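Local coordinates for hydroquinone dioxygenase large subunit (Pseudomonas sp., PDB 4ZXA), which forms, together with a small subunit, an Fe2+-dependent dioxygenase that probably opens the aromatic ring of hydroquinone, and provides its metal site, at residues V254-D259 and I301-Y306; V261-Q266 and V294-A299; W273-K278 and A285-R290. All blocks are in the same frame, centred on the assembly; numbering follows the deposited sequence.

Contact 1. Residues V254-D259 and I301-Y306; sequences VFHGND and IRHQGY. With CD (cadmium ion), chain I; H8N (4-hydroxybenzonitrile), chain J.
The metal site of this cupin fold spans two antiparallel strands on which His256 and His303 form a hydrogen-bonded pair. Their backbones bond in both directions, N to O, and Asn258 N adds a third bond to Ile301 O. The cadmium ion is gripped by His256 ND1 at 2.2 Å, His303 NE2 at 2.2 Å and Asn258 OD1 at 2.3 Å. His256 has CG anti to the backbone N (chi1 -174°), from where the ring brings ND1 to the ion. The Asn258 amide stands at 90° to the His303 ring. Nitrile atom NAA of 4-hydroxybenzonitrile binds the ion at 2.3 Å, and Glu262 completes the shell. In the second shell, hydrogen bonds from His256 NE2 to Tyr80 O and from Asn258 ND2 to Pro298 O help fix which atoms face the metal. Away from the ion, the Arg302 guanidinium lies against Phe255, whose CE2 sits over its centre, 3.5 Å from Arg302 CZ, with the planes 28° apart. An alanine at Arg302 would probably leave a gap beside the Phe255 ring and let that ring turn more freely. Strand 251-257 is flanked by strands 82-84 and 301-307, and strand 301-307 has strand 270-277 on its far side.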
loop_
_atom_site.group_PDB
_atom_site.type_symbol
_atom_site.label_atom_id
_atom_site.label_comp_id
_atom_site.label_asym_id
_atom_site.label_seq_id
_atom_site.Cartn_x
_atom_site.Cartn_y
_atom_site.Cartn_z
ATOM N N VAL E 254 -1.900 6.663 8.229
ATOM C CA VAL E 254 -1.262 5.792 9.200
ATOM C C VAL E 254 -2.322 4.880 9.740
ATOM O O VAL E 254 -3.499 5.164 9.590
ATOM C CB VAL E 254 -0.687 6.589 10.413
ATOM C CG1 VAL E 254 0.453 7.478 9.974
ATOM C CG2 VAL E 254 -1.785 7.414 11.101
ATOM N N PHE E 255 -1.929 3.787 10.379
ATOM C CA PHE E 255 -2.873 3.152 11.296
ATOM C C PHE E 255 -2.519 3.496 12.742
ATOM O O PHE E 255 -1.347 3.502 13.152
ATOM C CB PHE E 255 -3.115 1.650 11.029
ATOM C CG PHE E 255 -1.965 0.736 11.388
ATOM C CD1 PHE E 255 -1.061 0.312 10.404
ATOM C CD2 PHE E 255 -1.825 0.241 12.692
ATOM C CE1 PHE E 255 -0.011 -0.573 10.721
ATOM C CE2 PHE E 255 -0.766 -0.638 13.034
ATOM C CZ PHE E 255 0.140 -1.050 12.048
ATOM N N HIS E 256 -3.549 3.845 13.497
ATOM C CA HIS E 256 -3.349 4.412 14.819
ATOM C C HIS E 256 -3.618 3.406 15.918
ATOM O O HIS E 256 -4.663 2.755 15.925
ATOM C CB HIS E 256 -4.259 5.618 15.013
ATOM C CG HIS E 256 -4.003 6.344 16.293
ATOM N ND1 HIS E 256 -5.007 6.945 17.017
ATOM C CD2 HIS E 256 -2.866 6.552 16.981
ATOM C CE1 HIS E 256 -4.499 7.503 18.096
ATOM N NE2 HIS E 256 -3.195 7.281 18.100
ATOM N N GLY E 257 -2.669 3.271 16.838
ATOM C CA GLY E 257 -2.878 2.491 18.049
ATOM C C GLY E 257 -3.237 3.420 19.200
ATOM O O GLY E 257 -2.440 4.285 19.572
ATOM N N ASN E 258 -4.441 3.257 19.744
ATOM C CA ASN E 258 -4.987 4.187 20.737
ATOM C C ASN E 258 -4.357 4.102 22.142
ATOM O O ASN E 258 -3.819 3.069 22.519
ATOM C CB ASN E 258 -6.502 3.975 20.844
ATOM C CG ASN E 258 -7.285 4.677 19.738
ATOM O OD1 ASN E 258 -6.732 5.069 18.708
ATOM N ND2 ASN E 258 -8.587 4.839 19.956
ATOM N N ASP E 259 -4.434 5.181 22.922
ATOM C CA ASP E 259 -4.117 5.092 24.353
ATOM C C ASP E 259 -5.117 5.852 25.233
ATOM O O ASP E 259 -4.876 6.082 26.425
ATOM C CB ASP E 259 -2.696 5.589 24.629
ATOM C CG ASP E 259 -2.585 7.096 24.558
ATOM O OD1 ASP E 259 -3.469 7.738 23.954
ATOM O OD2 ASP E 259 -1.607 7.638 25.109
ATOM N N ILE E 301 -7.541 -0.575 21.123
ATOM C CA ILE E 301 -7.547 -1.060 19.755
ATOM C C ILE E 301 -6.648 -0.191 18.894
ATOM O O ILE E 301 -6.160 0.849 19.327
ATOM C CB ILE E 301 -9.005 -1.143 19.152
ATOM C CG1 ILE E 301 -9.772 0.176 19.319
ATOM C CG2 ILE E 301 -9.808 -2.277 19.792
ATOM C CD1 ILE E 301 -9.367 1.264 18.345
ATOM N N ARG E 302 -6.416 -0.644 17.675
ATOM C CA ARG E 302 -5.802 0.185 16.645
ATOM C C ARG E 302 -6.760 0.169 15.455
ATOM O O ARG E 302 -7.590 -0.741 15.324
ATOM C CB ARG E 302 -4.458 -0.397 16.231
ATOM C CG ARG E 302 -4.597 -1.755 15.589
ATOM C CD ARG E 302 -3.257 -2.413 15.394
ATOM N NE ARG E 302 -3.145 -2.948 14.043
ATOM C CZ ARG E 302 -2.175 -3.764 13.639
ATOM N NH1 ARG E 302 -1.233 -4.157 14.494
ATOM N NH2 ARG E 302 -2.153 -4.195 12.378
ATOM N N HIS E 303 -6.657 1.161 14.584
ATOM C CA HIS E 303 -7.644 1.302 13.525
ATOM C C HIS E 303 -7.131 2.177 12.387
ATOM O O HIS E 303 -6.128 2.860 12.533
ATOM C CB HIS E 303 -8.943 1.865 14.102
ATOM C CG HIS E 303 -8.772 3.183 14.799
ATOM N ND1 HIS E 303 -9.798 3.806 15.456
ATOM C CD2 HIS E 303 -7.691 3.985 14.915
ATOM C CE1 HIS E 303 -9.360 4.954 15.965
ATOM N NE2 HIS E 303 -8.091 5.081 15.641
ATOM N N GLN E 304 -7.819 2.139 11.252
ATOM C CA GLN E 304 -7.441 2.924 10.086
ATOM C C GLN E 304 -8.730 3.165 9.325
ATOM O O GLN E 304 -9.609 2.299 9.308
ATOM C CB GLN E 304 -6.421 2.159 9.225
ATOM C CG GLN E 304 -5.807 2.976 8.091
ATOM C CD GLN E 304 -4.626 2.283 7.406
ATOM O OE1 GLN E 304 -4.560 1.057 7.335
ATOM N NE2 GLN E 304 -3.685 3.075 6.903
ATOM N N GLY E 305 -8.874 4.339 8.720
ATOM C CA GLY E 305 -10.118 4.692 8.054
ATOM C C GLY E 305 -10.040 4.735 6.536
ATOM O O GLY E 305 -8.967 4.927 5.956
ATOM N N TYR E 306 -11.189 4.553 5.895
ATOM C CA TYR E 306 -11.284 4.606 4.444
ATOM C C TYR E 306 -12.458 5.488 4.058
ATOM O O TYR E 306 -13.581 5.290 4.528
ATOM C CB TYR E 306 -11.442 3.197 3.857
ATOM C CG TYR E 306 -10.249 2.319 4.149
ATOM C CD1 TYR E 306 -10.044 1.808 5.426
ATOM C CD2 TYR E 306 -9.318 2.020 3.164
ATOM C CE1 TYR E 306 -8.966 1.017 5.710
ATOM C CE2 TYR E 306 -8.228 1.224 3.442
ATOM C CZ TYR E 306 -8.056 0.726 4.728
ATOM O OH TYR E 306 -6.970 -0.068 5.052
HETATM CD CD CD I . -7.148 6.580 16.975
HETATM N NAA H8N J . -7.051 8.209 15.300
HETATM C CAC H8N J . -7.271 8.994 14.499
HETATM C CAI H8N J . -7.601 10.009 13.455
HETATM C CAF H8N J . -8.879 10.002 12.911
HETATM C CAD H8N J . -9.224 10.930 11.933
HETATM C CAH H8N J . -8.263 11.844 11.531
HETATM O OAB H8N J . -8.586 12.754 10.560
HETATM C CAE H8N J . -6.982 11.853 12.073
HETATM C CAG H8N J . -6.649 10.926 13.049
#

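Contact 2. Residues V261-Q266 and V294-A299; sequences VEWFIQ and VCAMPA. With CD (cadmium ion), chain I; H8N (4-hydroxybenzonitrile), chain J.
Four backbone hydrogen bonds join Glu262 to Met297 and Phe264 to Cys295, each pair bonded in both directions. The straightest runs from Phe264 N to Cys295 O, 2.8 Å long and 172° at the hydrogen. Between these pairs, CA-H...O contacts such as Trp263 CA to Cys295 O, 3.3 Å, supplement the ladder.

Metal binding comes from one side chain. Glu262 is extended beyond CG and ends in a carboxylate that chelates the cadmium ion, with OE1 at 2.4 Å and OE2 at 2.5 Å. Both carboxylate oxygens are thus held, which fixes the rotation of the group. His256, Asn258 and His303 supply the remaining protein ligands.

The two strands belong to one antiparallel sheet of the cupin sandwich. Strand 262-266 is flanked on its other side by strand 310-318, while at Val294 a strand of the small subunit carries the sheet across the interface.

Aromatic contacts occur on both faces. On the face of Glu262, Met297 crosses the Phe264 side chain at about a right angle: its CG lies 3.7 Å from Phe264 CE2, and SD makes an oblique Met-aromatic contact. Phe264 CZ also touches CAF of 4-hydroxybenzonitrile at 3.7 Å, joining sheet and pocket. On the opposite face, Ala296 CB forms a CH-pi contact with Trp263, 3.6 Å from the centroid of the six-membered ring and only 4° off its normal.

Apolar packing continues along that second face. Ile265 and Val294 lie side by side, pointing the same way, with Ile265 CD1 against both methyls of Val294. With Val294 CG1 anti to the backbone N (chi1 176°), that methyl meets the rim of the Trp263 ring near its plane.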
loop_
_atom_site.group_PDB
_atom_site.type_symbol
_atom_site.label_atom_id
_atom_site.label_comp_id
_atom_site.label_asym_id
_atom_site.label_seq_id
_atom_site.Cartn_x
_atom_site.Cartn_y
_atom_site.Cartn_z
ATOM N N VAL E 261 -9.763 6.716 24.969
ATOM C CA VAL E 261 -10.957 6.548 24.162
ATOM C C VAL E 261 -11.073 7.761 23.226
ATOM O O VAL E 261 -10.815 8.896 23.643
ATOM C CB VAL E 261 -12.218 6.454 25.057
ATOM C CG1 VAL E 261 -13.487 6.557 24.217
ATOM C CG2 VAL E 261 -12.221 5.163 25.864
ATOM N N GLU E 262 -11.440 7.523 21.967
ATOM C CA GLU E 262 -11.720 8.607 21.027
ATOM C C GLU E 262 -13.185 8.587 20.636
ATOM O O GLU E 262 -13.799 7.513 20.629
ATOM C CB GLU E 262 -10.899 8.449 19.758
ATOM C CG GLU E 262 -9.426 8.604 19.959
ATOM C CD GLU E 262 -8.626 8.000 18.827
ATOM O OE1 GLU E 262 -9.197 7.165 18.086
ATOM O OE2 GLU E 262 -7.442 8.364 18.675
ATOM N N TRP E 263 -13.731 9.758 20.295
ATOM C CA TRP E 263 -15.098 9.851 19.788
ATOM C C TRP E 263 -15.150 10.415 18.367
ATOM O O TRP E 263 -14.570 11.461 18.067
ATOM C CB TRP E 263 -15.979 10.673 20.725
ATOM C CG TRP E 263 -16.213 10.011 22.053
ATOM C CD1 TRP E 263 -15.387 10.046 23.145
ATOM C CD2 TRP E 263 -17.349 9.220 22.439
ATOM N NE1 TRP E 263 -15.941 9.326 24.187
ATOM C CE2 TRP E 263 -17.142 8.809 23.776
ATOM C CE3 TRP E 263 -18.528 8.833 21.796
ATOM C CZ2 TRP E 263 -18.064 8.026 24.465
ATOM C CZ3 TRP E 263 -19.433 8.054 22.477
ATOM C CH2 TRP E 263 -19.202 7.662 23.799
ATOM N N PHE E 264 -15.845 9.698 17.491
ATOM C CA PHE E 264 -16.051 10.121 16.114
ATOM C C PHE E 264 -17.548 10.408 15.880
ATOM O O PHE E 264 -18.392 9.559 16.170
ATOM C CB PHE E 264 -15.600 9.011 15.158
ATOM C CG PHE E 264 -14.113 8.745 15.151
ATOM C CD1 PHE E 264 -13.215 9.649 15.695
ATOM C CD2 PHE E 264 -13.609 7.588 14.564
ATOM C CE1 PHE E 264 -11.838 9.398 15.676
ATOM C CE2 PHE E 264 -12.233 7.333 14.535
ATOM C CZ PHE E 264 -11.348 8.245 15.096
ATOM N N ILE E 265 -17.884 11.602 15.386
ATOM C CA ILE E 265 -19.245 11.885 14.901
ATOM C C ILE E 265 -19.204 12.161 13.407
ATOM O O ILE E 265 -18.692 13.206 12.984
ATOM C CB ILE E 265 -19.830 13.150 15.502
ATOM C CG1 ILE E 265 -19.544 13.244 17.006
ATOM C CG2 ILE E 265 -21.324 13.230 15.188
ATOM C CD1 ILE E 265 -20.545 12.571 17.874
ATOM N N GLN E 266 -19.739 11.244 12.606
ATOM C CA GLN E 266 -19.664 11.385 11.153
ATOM C C GLN E 266 -20.702 12.404 10.651
ATOM O O GLN E 266 -21.907 12.214 10.824
ATOM C CB GLN E 266 -19.820 10.016 10.469
ATOM C CG GLN E 266 -19.555 10.010 8.969
ATOM C CD GLN E 266 -18.096 10.256 8.642
ATOM O OE1 GLN E 266 -17.214 9.818 9.375
ATOM N NE2 GLN E 266 -17.829 10.966 7.545
ATOM N N VAL E 294 -22.392 8.241 15.626
ATOM C CA VAL E 294 -21.546 8.541 16.773
ATOM C C VAL E 294 -20.890 7.254 17.272
ATOM O O VAL E 294 -21.565 6.260 17.546
ATOM C CB VAL E 294 -22.361 9.111 17.936
ATOM C CG1 VAL E 294 -21.459 9.307 19.136
ATOM C CG2 VAL E 294 -23.005 10.403 17.531
ATOM N N CYS E 295 -19.574 7.273 17.393
ATOM C CA CYS E 295 -18.851 6.068 17.758
ATOM C C CYS E 295 -17.700 6.397 18.704
ATOM O O CYS E 295 -16.994 7.397 18.529
ATOM C CB CYS E 295 -18.329 5.375 16.500
ATOM S SG CYS E 295 -17.478 3.791 16.781
ATOM N N ALA E 296 -17.543 5.553 19.721
ATOM C CA ALA E 296 -16.403 5.598 20.622
ATOM C C ALA E 296 -15.372 4.573 20.153
ATOM O O ALA E 296 -15.670 3.386 20.033
ATOM C CB ALA E 296 -16.840 5.307 22.065
ATOM N N MET E 297 -14.163 5.033 19.869
ATOM C CA MET E 297 -13.062 4.120 19.585
ATOM C C MET E 297 -12.275 3.846 20.880
ATOM O O MET E 297 -11.670 4.748 21.456
ATOM C CB MET E 297 -12.172 4.689 18.469
ATOM C CG MET E 297 -12.882 4.824 17.108
ATOM S SD MET E 297 -13.097 3.220 16.289
ATOM C CE MET E 297 -14.145 3.664 14.886
ATOM N N PRO E 298 -12.309 2.597 21.354
ATOM C CA PRO E 298 -11.747 2.250 22.667
ATOM C C PRO E 298 -10.236 2.448 22.759
ATOM O O PRO E 298 -9.524 2.560 21.747
ATOM C CB PRO E 298 -12.086 0.760 22.826
ATOM C CG PRO E 298 -13.139 0.474 21.787
ATOM C CD PRO E 298 -12.870 1.425 20.661
ATOM N N ALA E 299 -9.750 2.472 23.994
ATOM C CA ALA E 299 -8.355 2.776 24.253
ATOM C C ALA E 299 -7.431 1.590 23.966
ATOM O O ALA E 299 -6.207 1.737 24.024
ATOM C CB ALA E 299 -8.196 3.227 25.681
HETATM CD CD CD I . -7.148 6.580 16.975
HETATM N NAA H8N J . -7.051 8.209 15.300
HETATM C CAC H8N J . -7.271 8.994 14.499
HETATM C CAI H8N J . -7.601 10.009 13.455
HETATM C CAF H8N J . -8.879 10.002 12.911
HETATM C CAD H8N J . -9.224 10.930 11.933
HETATM C CAH H8N J . -8.263 11.844 11.531
HETATM O OAB H8N J . -8.586 12.754 10.560
HETATM C CAE H8N J . -6.982 11.853 12.073
HETATM C CAG H8N J . -6.649 10.926 13.049
#

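Contact 3. Residues W273-K278 and A285-R290; sequences WDVGDK and ARITMR
Val275, Ala285 and Ile287 form the apolar centre, on the same sheet face as Trp273. Val275 CB lies 4.4 Å from Ala285 CB directly across the pair, and its CG2 reaches diagonally to Ile287 CG1, again 4.4 Å away. Trp273 and Ile287 meet beside them through their CB atoms. Trp273 has CG anti to the carbonyl carbon (chi1 -67°), and the indole beyond it brings CD1 within 4.5 Å of Met289 SD. This is an oblique Met-aromatic contact, the sulfur lying 56° off the normal of the five-membered ring. The indole also touches 4-hydroxybenzonitrile and packs against Phe264 and His303, so Trp273 helps to line the ligand pocket.

The two strands are the arms of a beta hairpin, 270-277 and 283-290. Trp273 with Ile287 and Val275 with Ala285 are its hydrogen-bonded pairs, each bonded both ways. Trp273 N reaches Ile287 O at 2.7 Å, almost straight at 175°. Across the interface Ala285 to Thr288 pair with a strand of the small subunit, whose Tyr35 and Phe37 pack on the apolar face.

The polar edge is on the reverse face. There Asp274 and Arg286 form the non-hydrogen-bonded pair between the others. Arg286 is extended from CG to NE, and Asp274 OD1 stays 4.3 Å from Arg286 NE, too far for a salt bridge, although the opposite charges probably still attract.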
loop_
_atom_site.group_PDB
_atom_site.type_symbol
_atom_site.label_atom_id
_atom_site.label_comp_id
_atom_site.label_asym_id
_atom_site.label_seq_id
_atom_site.Cartn_x
_atom_site.Cartn_y
_atom_site.Cartn_z
ATOM N N TRP E 273 -14.012 2.031 9.066
ATOM C CA TRP E 273 -12.906 1.772 9.975
ATOM C C TRP E 273 -12.609 0.283 10.180
ATOM O O TRP E 273 -13.482 -0.477 10.589
ATOM C CB TRP E 273 -13.153 2.458 11.319
ATOM C CG TRP E 273 -13.125 3.945 11.225
ATOM C CD1 TRP E 273 -14.185 4.764 10.978
ATOM C CD2 TRP E 273 -11.981 4.803 11.363
ATOM N NE1 TRP E 273 -13.781 6.071 10.968
ATOM C CE2 TRP E 273 -12.432 6.126 11.200
ATOM C CE3 TRP E 273 -10.624 4.580 11.623
ATOM C CZ2 TRP E 273 -11.573 7.226 11.279
ATOM C CZ3 TRP E 273 -9.768 5.674 11.700
ATOM C CH2 TRP E 273 -10.243 6.975 11.522
ATOM N N ASP E 274 -11.378 -0.125 9.872
ATOM C CA ASP E 274 -10.866 -1.429 10.285
ATOM C C ASP E 274 -10.451 -1.313 11.736
ATOM O O ASP E 274 -9.619 -0.467 12.074
ATOM C CB ASP E 274 -9.620 -1.803 9.483
ATOM C CG ASP E 274 -9.880 -2.884 8.452
ATOM O OD1 ASP E 274 -11.031 -3.000 7.962
ATOM O OD2 ASP E 274 -8.923 -3.615 8.121
ATOM N N VAL E 275 -10.999 -2.151 12.602
ATOM C CA VAL E 275 -10.631 -2.070 14.002
ATOM C C VAL E 275 -10.061 -3.371 14.493
ATOM O O VAL E 275 -10.701 -4.417 14.396
ATOM C CB VAL E 275 -11.818 -1.665 14.877
ATOM C CG1 VAL E 275 -11.398 -1.622 16.348
ATOM C CG2 VAL E 275 -12.377 -0.317 14.402
ATOM N N GLY E 276 -8.846 -3.301 15.027
ATOM C CA GLY E 276 -8.175 -4.492 15.510
ATOM C C GLY E 276 -7.479 -4.358 16.851
ATOM O O GLY E 276 -7.504 -3.307 17.503
ATOM N N ASP E 277 -6.844 -5.453 17.251
ATOM C CA ASP E 277 -6.111 -5.540 18.501
ATOM C C ASP E 277 -4.820 -4.723 18.477
ATOM O O ASP E 277 -4.033 -4.812 17.535
ATOM C CB ASP E 277 -5.784 -7.000 18.790
ATOM C CG ASP E 277 -6.455 -7.499 20.035
ATOM O OD1 ASP E 277 -6.219 -6.888 21.105
ATOM O OD2 ASP E 277 -7.221 -8.491 19.940
ATOM N N LYS E 278 -4.637 -3.890 19.494
ATOM C CA LYS E 278 -3.472 -3.024 19.571
ATOM C C LYS E 278 -2.205 -3.854 19.466
ATOM O O LYS E 278 -1.251 -3.471 18.797
ATOM C CB LYS E 278 -3.483 -2.227 20.874
ATOM C CG LYS E 278 -3.135 -0.763 20.711
ATOM C CD LYS E 278 -3.624 0.058 21.894
ATOM C CE LYS E 278 -3.023 -0.434 23.204
ATOM N NZ LYS E 278 -3.360 0.453 24.352
ATOM N N ALA E 285 -13.506 -5.520 14.775
ATOM C CA ALA E 285 -14.708 -4.999 14.161
ATOM C C ALA E 285 -14.419 -4.259 12.864
ATOM O O ALA E 285 -13.298 -3.810 12.621
ATOM C CB ALA E 285 -15.448 -4.097 15.159
ATOM N N ARG E 286 -15.440 -4.164 12.025
ATOM C CA ARG E 286 -15.404 -3.331 10.836
ATOM C C ARG E 286 -16.562 -2.340 10.917
ATOM O O ARG E 286 -17.723 -2.714 10.776
ATOM C CB ARG E 286 -15.492 -4.184 9.567
ATOM C CG ARG E 286 -15.198 -3.409 8.297
ATOM C CD ARG E 286 -15.319 -4.285 7.067
ATOM N NE ARG E 286 -14.716 -3.673 5.883
ATOM C CZ ARG E 286 -15.405 -3.060 4.921
ATOM N NH1 ARG E 286 -16.739 -2.965 4.991
ATOM N NH2 ARG E 286 -14.757 -2.547 3.879
ATOM N N ILE E 287 -16.247 -1.077 11.174
ATOM C CA ILE E 287 -17.273 -0.073 11.425
ATOM C C ILE E 287 -17.495 0.878 10.243
ATOM O O ILE E 287 -16.574 1.554 9.798
ATOM C CB ILE E 287 -16.951 0.748 12.690
ATOM C CG1 ILE E 287 -16.744 -0.173 13.889
ATOM C CG2 ILE E 287 -18.051 1.767 12.989
ATOM C CD1 ILE E 287 -16.670 0.586 15.190
ATOM N N THR E 288 -18.731 0.926 9.749
ATOM C CA THR E 288 -19.104 1.844 8.689
ATOM C C THR E 288 -19.857 3.004 9.306
ATOM O O THR E 288 -20.903 2.820 9.902
ATOM C CB THR E 288 -20.006 1.170 7.659
ATOM O OG1 THR E 288 -19.355 0.009 7.127
ATOM C CG2 THR E 288 -20.337 2.136 6.530
ATOM N N MET E 289 -19.319 4.207 9.187
ATOM C CA MET E 289 -19.957 5.350 9.819
ATOM C C MET E 289 -20.617 6.233 8.775
ATOM O O MET E 289 -19.954 6.764 7.875
ATOM C CB MET E 289 -18.966 6.141 10.687
ATOM C CG MET E 289 -18.512 5.396 11.954
ATOM S SD MET E 289 -17.679 6.418 13.209
ATOM C CE MET E 289 -19.021 7.431 13.846
ATOM N N ARG E 290 -21.932 6.369 8.898
ATOM C CA ARG E 290 -22.729 7.162 7.981
ATOM C C ARG E 290 -23.125 8.480 8.624
ATOM O O ARG E 290 -22.966 8.670 9.832
ATOM C CB ARG E 290 -23.976 6.379 7.565
ATOM C CG ARG E 290 -23.667 4.995 7.020
ATOM C CD ARG E 290 -24.856 4.376 6.307
ATOM N NE ARG E 290 -24.413 3.232 5.518
ATOM C CZ ARG E 290 -24.815 1.980 5.703
ATOM N NH1 ARG E 290 -25.712 1.682 6.640
ATOM N NH2 ARG E 290 -24.321 1.019 4.935
#

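How the contacts relate
Followed from the N terminus, the chain passes through 254-259, 261-266 and 273-278, then returns through 285-290, 294-299 and 301-306. The three contacts therefore nest without crossing: contact 3 closes the innermost hairpin, contact 2 encloses it, and contact 1 closes the outermost loop. Contacts 1 and 3 share one sheet, where strands 301-307 and 270-277 are neighbours joined by backbone bonds such as Gly276 N to Arg302 O. Contact 2 lies in the sheet facing it. Phe264 against Trp273 and Met289 against Cys295 pack the sheets together, Lys278 NZ hydrogen-bonds Ala299 O, and the cadmium ion links contacts 1 and 2.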